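Local atomic coordinates of tyrocidine synthetase 3 (Brevibacillus brevis, PDB entry 2JGP), a protein that forms part of the nonribosomal assembly line for the antibiotic tyrocidine, here as a carrier-condensation bidomain for peptide bond formation. Residues H319-A322 against Q323-T327. Sequence-based numbering, arbitrary orientation.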
loop_
_atom_site.group_PDB
_atom_site.type_symbol
_atom_site.label_atom_id
_atom_site.label_comp_id
_atom_site.label_asym_id
_atom_site.label_seq_id
_atom_site.Cartn_x
_atom_site.Cartn_y
_atom_site.Cartn_z
ATOM N N HIS A 319 4.873 12.350 17.287
ATOM C CA HIS A 319 4.415 13.383 16.345
ATOM C C HIS A 319 5.333 14.602 16.360
ATOM O O HIS A 319 5.722 15.099 15.306
ATOM C CB HIS A 319 2.974 13.818 16.649
ATOM C CG HIS A 319 1.934 12.929 16.042
ATOM N ND1 HIS A 319 1.669 12.914 14.688
ATOM C CD2 HIS A 319 1.100 12.019 16.600
ATOM C CE1 HIS A 319 0.711 12.037 14.441
ATOM N NE2 HIS A 319 0.353 11.478 15.582
ATOM N N GLN A 320 5.687 15.074 17.553
ATOM C CA GLN A 320 6.554 16.246 17.675
ATOM C C GLN A 320 7.977 15.947 17.187
ATOM O O GLN A 320 8.627 16.818 16.608
ATOM C CB GLN A 320 6.572 16.761 19.115
ATOM C CG GLN A 320 5.228 17.303 19.599
ATOM C CD GLN A 320 4.913 18.713 19.095
ATOM O OE1 GLN A 320 5.549 19.225 18.168
ATOM N NE2 GLN A 320 3.925 19.350 19.720
ATOM N N LEU A 321 8.457 14.719 17.406
ATOM C CA LEU A 321 9.776 14.319 16.899
ATOM C C LEU A 321 9.806 14.367 15.368
ATOM O O LEU A 321 10.781 14.838 14.768
ATOM C CB LEU A 321 10.157 12.913 17.382
ATOM C CG LEU A 321 11.490 12.382 16.832
ATOM C CD1 LEU A 321 12.649 13.285 17.224
ATOM C CD2 LEU A 321 11.731 10.956 17.292
ATOM N N ALA A 322 8.739 13.876 14.743
ATOM C CA ALA A 322 8.604 13.944 13.289
ATOM C C ALA A 322 8.630 15.399 12.815
ATOM O O ALA A 322 9.348 15.745 11.882
ATOM C CB ALA A 322 7.324 13.265 12.840
ATOM N N GLN A 323 7.833 16.235 13.478
ATOM C CA GLN A 323 7.779 17.667 13.210
ATOM C C GLN A 323 9.182 18.288 13.282
ATOM O O GLN A 323 9.591 19.055 12.399
ATOM C CB GLN A 323 6.859 18.344 14.244
ATOM C CG GLN A 323 5.981 19.459 13.713
ATOM C CD GLN A 323 6.716 20.748 13.516
ATOM O OE1 GLN A 323 6.448 21.741 14.194
ATOM N NE2 GLN A 323 7.656 20.754 12.581
ATOM N N ALA A 324 9.904 17.940 14.342
ATOM C CA ALA A 324 11.200 18.543 14.655
ATOM C C ALA A 324 12.310 18.126 13.688
ATOM O O ALA A 324 13.280 18.864 13.502
ATOM C CB ALA A 324 11.598 18.187 16.080
ATOM N N THR A 325 12.169 16.945 13.090
ATOM C CA THR A 325 13.210 16.374 12.228
ATOM C C THR A 325 12.884 16.451 10.738
ATOM O O THR A 325 13.629 15.913 9.913
ATOM C CB THR A 325 13.444 14.895 12.574
ATOM O OG1 THR A 325 12.199 14.191 12.506
ATOM C CG2 THR A 325 14.049 14.759 13.968
ATOM N N GLY A 326 11.774 17.100 10.393
ATOM C CA GLY A 326 11.342 17.200 8.998
ATOM C C GLY A 326 10.932 15.882 8.370
ATOM O O GLY A 326 11.098 15.687 7.165
ATOM N N THR A 327 10.392 14.978 9.183
ATOM C CA THR A 327 9.966 13.668 8.713
ATOM C C THR A 327 8.480 13.482 8.981
ATOM O O THR A 327 7.824 14.355 9.558
ATOM C CB THR A 327 10.760 12.530 9.400
ATOM O OG1 THR A 327 10.566 12.580 10.820
ATOM C CG2 THR A 327 12.241 12.641 9.085
#
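Thr-325 folds its hydroxyl back onto the carbonyl of Leu-321, one turn earlier, at the C-terminal end of the helix 312-325 in the condensation domain. Thr-325 OG1 donates a hydrogen bond to Leu-321 O at 2.7 Å, and a chi1 of 55°, which sets OG1 between the backbone N and the carbonyl carbon, brings it there. The backbone N of Thr-325 adds a weak bond to the same oxygen, bent to 131° at the hydrogen, so the hydroxyl supplements a poor helical bond. Thr-325 OG1 in turn accepts from Thr-327 OG1 at 2.8 Å, giving a short hydrogen-bond chain that ends on Leu-321 O.

Among the backbone bonds, those from Gln-323 N to His-319 O and from Ala-324 N to Gln-320 O keep the regular helical spacing. Beyond them the pattern changes. Ala-322 O accepts from Thr-327 N at 3.0 Å and, on the other face of its carbonyl plane, from Thr-325 N at 3.3 Å, the latter standing well above the plane. The positive phi of Gly-326, 66°, together with the five-residue span of the Thr-327 N to Ala-322 O bond, marks a Schellman motif.

Apolar contact is slight: Leu-321 CD1 meets Thr-325 CG2 at 3.8 Å, the two side chains crossing at a slant. Separately, Thr-327 OG1 makes a van der Waals contact with Ala-322 CA at 3.4 Å. Leu-321, Ala-322 and Thr-327 also pack on Val-332 of the helix 329-345.

The chemistry implies a helix end capped in two ways: Leu-321 O and Ala-322 O are met locally, whereas Thr-325 O and Gly-326 O accept hydrogen bonds from Gln-392 NE2 and Lys-395 NZ of the helix 387-403, the lysine charge probably complementing the negative end of the helix dipole.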